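Local structure of stage II sporulation protein E (SpoIIE) (Moorella thermoacetica, 3ZT9) at residues L24-E29 with S59-G64; A50-A55 with R74-T79; G64-F69 with H130-A135. The protein probably hydrolyses phosphoserine or phosphothreonine on partner proteins of a stressosome signalling system, as a manganese-binding phosphatase of the PP2C clan. One frame throughout, in Å; residues are numbered along the deposited sequence.

Interaction 1: L24-E29 with S59-G64; sequences LVKRVE and SSMNTG
A type II beta turn from Ser60 to Thr63 leaves helix 43-60, and its two central residues, Met61 and Asn62, reach over the end of strand 21-28 to meet Leu24, Lys26, Val28 and Glu29. Met61 contributes more of the contact than any other residue. Its chain is extended beyond CG, and the terminal methyl, Met61 CE, meets Leu24 CD2 tip to tip at 3.2 Å, a carbon pair so tight that the exact value is doubtful. Lys26 crosses the thioether obliquely: with CG anti to the backbone N (chi1 -173°), its CG lies 3.7 Å from Met61 SD, while the ammonium end leads away from the turn. Further along, Asn62 ND2 makes two different contacts. Asn62 ND2 approaches Val28 CG1 at 3.4 Å and donates to Glu29 OE2 at 2.8 Å, on the syn lone pair, along a moderately bent path (141° at the hydrogen). The carboxylate and amide planes are only 26° apart. Val28 and Glu29 are poorly ordered, so this polar end is probably mobile. The turn has bonds of its own: Ser60 O accepts from both Thr63 N and Thr63 OG1, the latter at 2.6 Å. The amide oxygen, Asn62 OD1, is hydrogen-bonded to Arg88 NH2. Within the fold, Leu24 and Lys26 also touch Glu58 of helix 43-60, and their backbones pair with Ala35 and Phe33 of strand 31-39. Met61 and Asn62 rest on Phe33, which places the turn over two neighbouring strands, while Val25 packs against strand 6-11 of the other sheet.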
loop_
_atom_site.group_PDB
_atom_site.type_symbol
_atom_site.label_atom_id
_atom_site.label_comp_id
_atom_site.label_asym_id
_atom_site.label_seq_id
_atom_site.Cartn_x
_atom_site.Cartn_y
_atom_site.Cartn_z
ATOM N N LEU A 24 1.970 3.935 5.062
ATOM C CA LEU A 24 2.639 5.233 4.953
ATOM C C LEU A 24 1.841 6.106 3.993
ATOM O O LEU A 24 1.426 5.649 2.931
ATOM C CB LEU A 24 4.037 5.064 4.360
ATOM C CG LEU A 24 4.794 6.364 4.059
ATOM C CD1 LEU A 24 5.202 7.049 5.338
ATOM C CD2 LEU A 24 6.017 6.063 3.219
ATOM N N VAL A 25 1.576 7.330 4.405
ATOM C CA VAL A 25 1.086 8.379 3.513
ATOM C C VAL A 25 2.015 9.546 3.725
ATOM O O VAL A 25 2.136 10.051 4.836
ATOM C CB VAL A 25 -0.372 8.816 3.830
ATOM C CG1 VAL A 25 -0.769 9.971 2.955
ATOM C CG2 VAL A 25 -1.300 7.581 3.627
ATOM N N LYS A 26 2.660 10.005 2.667
ATOM C CA LYS A 26 3.608 11.098 2.812
ATOM C C LYS A 26 3.465 12.066 1.650
ATOM O O LYS A 26 3.423 11.652 0.503
ATOM C CB LYS A 26 5.035 10.533 2.924
ATOM C CG LYS A 26 6.126 11.585 3.260
ATOM C CD LYS A 26 5.705 12.503 4.413
ATOM C CE LYS A 26 6.797 13.504 4.886
ATOM N NZ LYS A 26 7.225 14.595 3.940
ATOM N N ARG A 27 3.336 13.350 1.969
ATOM C CA ARG A 27 3.037 14.374 0.990
ATOM C C ARG A 27 4.280 15.215 0.865
ATOM O O ARG A 27 4.850 15.670 1.863
ATOM C CB ARG A 27 1.846 15.237 1.427
ATOM C CG ARG A 27 0.694 14.441 2.046
ATOM C CD ARG A 27 -0.531 15.307 2.300
ATOM N NE ARG A 27 -1.636 14.559 2.910
ATOM C CZ ARG A 27 -2.797 14.301 2.312
ATOM N NH1 ARG A 27 -3.025 14.717 1.071
ATOM N NH2 ARG A 27 -3.736 13.626 2.956
ATOM N N VAL A 28 4.697 15.407 -0.372
ATOM C CA VAL A 28 5.962 16.042 -0.666
ATOM C C VAL A 28 5.837 16.839 -1.960
ATOM O O VAL A 28 5.908 16.273 -3.054
ATOM C CB VAL A 28 7.062 14.974 -0.801
ATOM C CG1 VAL A 28 8.114 15.402 -1.796
ATOM C CG2 VAL A 28 7.671 14.679 0.551
ATOM N N GLU A 29 5.614 18.145 -1.831
ATOM C CA GLU A 29 5.597 19.026 -2.993
ATOM C C GLU A 29 4.647 18.531 -4.101
ATOM O O GLU A 29 5.080 18.223 -5.203
ATOM C CB GLU A 29 7.025 19.168 -3.551
ATOM C CG GLU A 29 7.403 18.092 -4.587
ATOM C CD GLU A 29 8.439 17.102 -4.101
ATOM O OE1 GLU A 29 9.301 17.496 -3.269
ATOM O OE2 GLU A 29 8.382 15.930 -4.562
ATOM N N SER A 59 12.542 7.224 3.808
ATOM C CA SER A 59 13.882 7.800 3.739
ATOM C C SER A 59 14.371 7.894 2.274
ATOM O O SER A 59 15.266 8.666 1.969
ATOM C CB SER A 59 14.850 6.982 4.592
ATOM O OG SER A 59 15.188 5.782 3.930
ATOM N N SER A 60 13.767 7.114 1.382
ATOM C CA SER A 60 14.220 6.981 -0.009
ATOM C C SER A 60 13.302 7.691 -1.000
ATOM O O SER A 60 13.467 7.566 -2.205
ATOM C CB SER A 60 14.237 5.506 -0.401
ATOM O OG SER A 60 15.094 4.784 0.441
ATOM N N MET A 61 12.329 8.430 -0.512
ATOM C CA MET A 61 11.447 9.129 -1.431
ATOM C C MET A 61 12.131 10.012 -2.433
ATOM O O MET A 61 13.104 10.685 -2.150
ATOM C CB MET A 61 10.468 9.959 -0.658
ATOM C CG MET A 61 9.473 9.041 -0.179
ATOM S SD MET A 61 8.182 9.622 0.831
ATOM C CE MET A 61 7.461 8.047 1.094
ATOM N N ASN A 62 11.555 10.021 -3.618
ATOM C CA ASN A 62 12.059 10.830 -4.716
ATOM C C ASN A 62 13.455 10.460 -5.169
ATOM O O ASN A 62 14.145 11.257 -5.806
ATOM C CB ASN A 62 11.950 12.306 -4.386
ATOM C CG ASN A 62 10.633 12.875 -4.839
ATOM O OD1 ASN A 62 10.051 12.408 -5.826
ATOM N ND2 ASN A 62 10.131 13.853 -4.109
ATOM N N THR A 63 13.833 9.218 -4.894
ATOM C CA THR A 63 14.945 8.587 -5.600
ATOM C C THR A 63 14.518 7.578 -6.669
ATOM O O THR A 63 15.372 6.986 -7.330
ATOM C CB THR A 63 15.895 7.836 -4.645
ATOM O OG1 THR A 63 15.197 6.796 -3.968
ATOM C CG2 THR A 63 16.522 8.775 -3.624
ATOM N N GLY A 64 13.217 7.365 -6.830
ATOM C CA GLY A 64 12.729 6.440 -7.849
ATOM C C GLY A 64 12.424 5.069 -7.278
ATOM O O GLY A 64 13.093 4.610 -6.364
#

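Interaction 2: A50-A55 with R74-T79; sequences AEIAIA and RELRGT
Ile52 and Leu76 form the tightly packed centre where helix 43-60 lies against the end of helix 65-76. Their side chains slide past each other in opposite directions, with Ile52 CG2 coming to 3.8 Å from Leu76 CD2. The other branch, Leu76 CD1, reaches Ala53 CB at 4.0 Å, so the leucine fork touches both residues; Ala53 and Leu76 are buried, and Ala49 adds to the same patch. The side of exposed Glu75 is sparser: Glu75 CB alone among its side-chain atoms comes near, 3.9 Å from Ile52 CG2. At the other end, Ile52 CD1 meets Thr79 CG2 tip to tip at 4.0 Å; chi1 of 73° leaves that methyl anti to the carbonyl carbon. Thr79 closes a type II turn: its OG1 donates to Leu76 O at 2.8 Å, an oxygen that also accepts from Thr79 N, and OG1 is hydrogen-bonded to Gly81 N as well. An alanine here would probably leave Ile52 CD1 without its methyl partner and Gly81 N without its hydroxyl acceptor, and Leu76 O would lose one of its two donors from Thr79. The segments thus meet through carbon surfaces, while the directional bonds of Thr79 shape the turn.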
loop_
_atom_site.group_PDB
_atom_site.type_symbol
_atom_site.label_atom_id
_atom_site.label_comp_id
_atom_site.label_asym_id
_atom_site.label_seq_id
_atom_site.Cartn_x
_atom_site.Cartn_y
_atom_site.Cartn_z
ATOM N N ALA A 50 7.556 -4.833 8.768
ATOM C CA ALA A 50 6.668 -3.955 7.984
ATOM C C ALA A 50 7.050 -2.503 8.250
ATOM O O ALA A 50 7.097 -1.696 7.329
ATOM C CB ALA A 50 5.216 -4.188 8.310
ATOM N N GLU A 51 7.362 -2.184 9.503
ATOM C CA GLU A 51 7.740 -0.814 9.859
ATOM C C GLU A 51 9.134 -0.444 9.324
ATOM O O GLU A 51 9.359 0.683 8.883
ATOM C CB GLU A 51 7.621 -0.586 11.379
ATOM C CG GLU A 51 6.154 -0.725 11.867
ATOM C CD GLU A 51 5.231 0.414 11.383
ATOM O OE1 GLU A 51 5.702 1.463 10.919
ATOM O OE2 GLU A 51 4.006 0.265 11.485
ATOM N N ILE A 52 10.077 -1.376 9.333
ATOM C CA ILE A 52 11.356 -1.128 8.662
ATOM C C ILE A 52 11.151 -0.808 7.168
ATOM O O ILE A 52 11.787 0.124 6.610
ATOM C CB ILE A 52 12.295 -2.336 8.776
ATOM C CG1 ILE A 52 12.853 -2.421 10.220
ATOM C CG2 ILE A 52 13.479 -2.177 7.816
ATOM C CD1 ILE A 52 13.585 -3.656 10.483
ATOM N N ALA A 53 10.300 -1.581 6.511
ATOM C CA ALA A 53 10.021 -1.329 5.087
ATOM C C ALA A 53 9.453 0.091 4.871
ATOM O O ALA A 53 9.907 0.804 3.969
ATOM C CB ALA A 53 9.045 -2.383 4.540
ATOM N N ILE A 54 8.440 0.482 5.656
ATOM C CA ILE A 54 7.845 1.817 5.561
ATOM C C ILE A 54 8.872 2.931 5.833
ATOM O O ILE A 54 8.955 3.926 5.087
ATOM C CB ILE A 54 6.625 1.936 6.574
ATOM C CG1 ILE A 54 5.458 1.063 6.128
ATOM C CG2 ILE A 54 6.180 3.362 6.800
ATOM C CD1 ILE A 54 5.083 1.246 4.768
ATOM N N ALA A 55 9.682 2.760 6.881
ATOM C CA ALA A 55 10.669 3.773 7.271
ATOM C C ALA A 55 11.731 3.931 6.195
ATOM O O ALA A 55 12.160 5.041 5.886
ATOM C CB ALA A 55 11.332 3.373 8.599
ATOM N N ARG A 74 17.480 -4.344 1.121
ATOM C CA ARG A 74 18.736 -4.346 1.892
ATOM C C ARG A 74 18.474 -4.166 3.399
ATOM O O ARG A 74 19.090 -4.827 4.231
ATOM C CB ARG A 74 19.685 -3.253 1.384
ATOM C CG ARG A 74 20.967 -3.114 2.189
ATOM C CD ARG A 74 21.871 -2.008 1.629
ATOM N NE ARG A 74 21.534 -0.678 2.139
ATOM C CZ ARG A 74 22.045 0.456 1.663
ATOM N NH1 ARG A 74 22.911 0.431 0.657
ATOM N NH2 ARG A 74 21.683 1.619 2.190
ATOM N N GLU A 75 17.570 -3.266 3.768
ATOM C CA GLU A 75 17.324 -3.020 5.193
ATOM C C GLU A 75 16.576 -4.188 5.852
ATOM O O GLU A 75 16.601 -4.329 7.075
ATOM C CB GLU A 75 16.523 -1.730 5.388
ATOM C CG GLU A 75 17.228 -0.488 4.951
ATOM C CD GLU A 75 18.336 -0.090 5.886
ATOM O OE1 GLU A 75 18.570 -0.814 6.872
ATOM O OE2 GLU A 75 18.972 0.951 5.636
ATOM N N LEU A 76 15.892 -5.003 5.045
ATOM C CA LEU A 76 15.122 -6.138 5.562
ATOM C C LEU A 76 15.906 -7.464 5.632
ATOM O O LEU A 76 15.412 -8.451 6.155
ATOM C CB LEU A 76 13.827 -6.342 4.748
ATOM C CG LEU A 76 12.782 -5.274 5.029
ATOM C CD1 LEU A 76 11.676 -5.326 3.946
ATOM C CD2 LEU A 76 12.185 -5.458 6.390
ATOM N N ARG A 77 17.133 -7.499 5.135
ATOM C CA ARG A 77 17.925 -8.717 5.267
ATOM C C ARG A 77 18.043 -9.041 6.752
ATOM O O ARG A 77 18.293 -8.146 7.563
ATOM C CB ARG A 77 19.299 -8.539 4.631
ATOM C CG ARG A 77 19.257 -8.448 3.120
ATOM C CD ARG A 77 20.654 -8.398 2.548
ATOM N NE ARG A 77 20.673 -8.603 1.104
ATOM C CZ ARG A 77 20.294 -9.723 0.491
ATOM N NH1 ARG A 77 19.835 -10.759 1.183
ATOM N NH2 ARG A 77 20.360 -9.800 -0.831
ATOM N N GLY A 78 17.833 -10.313 7.095
ATOM C CA GLY A 78 17.956 -10.778 8.465
ATOM C C GLY A 78 16.724 -10.567 9.337
ATOM O O GLY A 78 16.758 -10.884 10.515
ATOM N N THR A 79 15.641 -10.032 8.782
ATOM C CA THR A 79 14.400 -9.830 9.542
ATOM C C THR A 79 13.364 -10.846 9.058
ATOM O O THR A 79 13.709 -11.734 8.288
ATOM C CB THR A 79 13.830 -8.409 9.299
ATOM O OG1 THR A 79 13.276 -8.336 7.973
ATOM C CG2 THR A 79 14.892 -7.344 9.466
#

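Interaction 3: G64-F69 with H130-A135; sequences GLVNIF and HQLLIA
The Phe69 ring carries Leu132 CD1 over one of its faces, 4.3 Å from the ring centroid and 19° off the normal, a CH-pi contact displaced toward the CG side of the rim. At the ring's edge, in its plane, lies the carbonyl oxygen of Leu65. The Phe69 side chain also touches Leu86, Val101, Met57 and Tyr128, drawn from two strands, helix 43-60 and a loop. Leu132 crosses Phe69 at about a right angle, and both of its methyls take part: Leu132 CD2 lies 3.7 Å from Phe69 CD2 and also approaches Leu65 O at 3.5 Å. The latter oxygen is already engaged by Phe69 N in the first turn of the helix. A chi1 of -166° sets Leu132 CG anti to the backbone N, and the side chain as a whole points at the start of the helix. Leu132 CD2 also packs 3.9 Å from Val66 CA. Ile134 repeats the approach two residues on. With chi2 of 167°, Ile134 CD1 lies 3.9 Å from Leu65 CB and 4.1 Å from Val66 CG2, the isoleucine and valine crossing at about a right angle. Leu132 and Ile134 alternate with Leu133, which turns to Leu118 and Thr120. Leu132 also touches Val101 and Ile134 touches Gln97, both on strand 95-101. This is a helix packed on a beta sheet, as in the alpha-beta-beta-alpha sandwich of PP2C phosphatases, with the segment leading into strand 135-138 gripping the helix start.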
loop_
_atom_site.group_PDB
_atom_site.type_symbol
_atom_site.label_atom_id
_atom_site.label_comp_id
_atom_site.label_asym_id
_atom_site.label_seq_id
_atom_site.Cartn_x
_atom_site.Cartn_y
_atom_site.Cartn_z
ATOM N N GLY A 64 13.217 7.365 -6.830
ATOM C CA GLY A 64 12.729 6.440 -7.849
ATOM C C GLY A 64 12.424 5.069 -7.278
ATOM O O GLY A 64 13.093 4.610 -6.364
ATOM N N LEU A 65 11.363 4.430 -7.775
ATOM C CA LEU A 65 10.875 3.196 -7.173
ATOM C C LEU A 65 11.928 2.064 -7.200
ATOM O O LEU A 65 11.967 1.229 -6.298
ATOM C CB LEU A 65 9.569 2.756 -7.873
ATOM C CG LEU A 65 8.307 3.403 -7.305
ATOM C CD1 LEU A 65 8.399 4.927 -7.513
ATOM C CD2 LEU A 65 7.034 2.810 -7.985
ATOM N N VAL A 66 12.770 2.013 -8.229
ATOM C CA VAL A 66 13.763 0.949 -8.270
ATOM C C VAL A 66 14.676 1.047 -7.067
ATOM O O VAL A 66 14.889 0.069 -6.338
ATOM C CB VAL A 66 14.583 0.992 -9.580
ATOM C CG1 VAL A 66 15.847 0.126 -9.454
ATOM C CG2 VAL A 66 13.688 0.558 -10.769
ATOM N N ASN A 67 15.221 2.238 -6.863
ATOM C CA ASN A 67 16.063 2.476 -5.696
ATOM C C ASN A 67 15.301 2.229 -4.394
ATOM O O ASN A 67 15.824 1.597 -3.470
ATOM C CB ASN A 67 16.609 3.893 -5.697
ATOM C CG ASN A 67 17.724 4.073 -4.690
ATOM O OD1 ASN A 67 18.800 3.484 -4.826
ATOM N ND2 ASN A 67 17.476 4.876 -3.668
ATOM N N ILE A 68 14.068 2.711 -4.320
ATOM C CA ILE A 68 13.286 2.577 -3.089
ATOM C C ILE A 68 13.134 1.111 -2.678
ATOM O O ILE A 68 13.384 0.749 -1.529
ATOM C CB ILE A 68 11.913 3.221 -3.210
ATOM C CG1 ILE A 68 12.026 4.749 -3.194
ATOM C CG2 ILE A 68 10.991 2.757 -2.054
ATOM C CD1 ILE A 68 10.792 5.446 -3.793
ATOM N N PHE A 69 12.786 0.253 -3.628
ATOM C CA PHE A 69 12.538 -1.149 -3.314
ATOM C C PHE A 69 13.830 -1.893 -3.065
ATOM O O PHE A 69 13.872 -2.768 -2.218
ATOM C CB PHE A 69 11.707 -1.806 -4.445
ATOM C CG PHE A 69 10.229 -1.619 -4.272
ATOM C CD1 PHE A 69 9.495 -2.522 -3.525
ATOM C CD2 PHE A 69 9.604 -0.520 -4.792
ATOM C CE1 PHE A 69 8.121 -2.342 -3.316
ATOM C CE2 PHE A 69 8.232 -0.330 -4.619
ATOM C CZ PHE A 69 7.487 -1.247 -3.880
ATOM N N HIS A 130 13.808 -10.610 -10.323
ATOM C CA HIS A 130 14.721 -10.322 -11.421
ATOM C C HIS A 130 14.727 -8.821 -11.689
ATOM O O HIS A 130 15.780 -8.214 -11.869
ATOM C CB HIS A 130 14.296 -11.096 -12.673
ATOM C CG HIS A 130 15.257 -10.977 -13.815
ATOM N ND1 HIS A 130 16.545 -11.465 -13.753
ATOM C CD2 HIS A 130 15.118 -10.435 -15.047
ATOM C CE1 HIS A 130 17.159 -11.225 -14.897
ATOM N NE2 HIS A 130 16.316 -10.599 -15.700
ATOM N N GLN A 131 13.540 -8.226 -11.700
ATOM C CA GLN A 131 13.420 -6.784 -11.838
ATOM C C GLN A 131 11.995 -6.291 -11.559
ATOM O O GLN A 131 10.992 -6.970 -11.843
ATOM C CB GLN A 131 13.880 -6.328 -13.222
ATOM C CG GLN A 131 12.974 -6.736 -14.371
ATOM C CD GLN A 131 13.187 -5.867 -15.601
ATOM O OE1 GLN A 131 14.323 -5.510 -15.939
ATOM N NE2 GLN A 131 12.084 -5.503 -16.267
ATOM N N LEU A 132 11.934 -5.092 -10.999
ATOM C CA LEU A 132 10.694 -4.495 -10.552
ATOM C C LEU A 132 9.862 -4.069 -11.748
ATOM O O LEU A 132 10.377 -3.421 -12.652
ATOM C CB LEU A 132 11.046 -3.264 -9.707
ATOM C CG LEU A 132 9.977 -2.625 -8.838
ATOM C CD1 LEU A 132 9.432 -3.562 -7.748
ATOM C CD2 LEU A 132 10.571 -1.363 -8.228
ATOM N N LEU A 133 8.579 -4.410 -11.757
ATOM C CA LEU A 133 7.709 -3.972 -12.854
ATOM C C LEU A 133 6.913 -2.752 -12.415
ATOM O O LEU A 133 5.990 -2.842 -11.614
ATOM C CB LEU A 133 6.767 -5.085 -13.292
ATOM C CG LEU A 133 7.385 -6.073 -14.286
ATOM C CD1 LEU A 133 6.410 -7.194 -14.564
ATOM C CD2 LEU A 133 7.779 -5.384 -15.583
ATOM N N ILE A 134 7.286 -1.588 -12.921
ATOM C CA ILE A 134 6.583 -0.373 -12.507
ATOM C C ILE A 134 5.452 -0.083 -13.462
ATOM O O ILE A 134 5.674 0.123 -14.670
ATOM C CB ILE A 134 7.550 0.833 -12.524
ATOM C CG1 ILE A 134 8.641 0.606 -11.480
ATOM C CG2 ILE A 134 6.794 2.122 -12.235
ATOM C CD1 ILE A 134 9.853 1.573 -11.590
ATOM N N ALA A 135 4.241 -0.072 -12.924
ATOM C CA ALA A 135 3.079 0.325 -13.701
ATOM C C ALA A 135 3.031 1.832 -13.744
ATOM O O ALA A 135 3.380 2.486 -12.781
ATOM C CB ALA A 135 1.817 -0.213 -13.035
#

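From the N terminus, strand 21-28 comes first, and interaction 1 closes a loop of 29 residues, holding strand 31-39 and most of helix 43-60, when the chain reaches 59-64. Interaction 2 starts inside that loop, at 50-55, and ends beyond it at 74-79, so the two cross; Leu24 CB touches Ile54 CG2 where they meet. Interaction 3 begins at Gly64, the last residue of interaction 1, and the two run in series. It also crosses interaction 2 before closing its 60-residue loop at 130-135. Together they tie strand 21-28, at one border of a five-stranded sheet, through two consecutive helices to the approach of strand 135-138 at the other border.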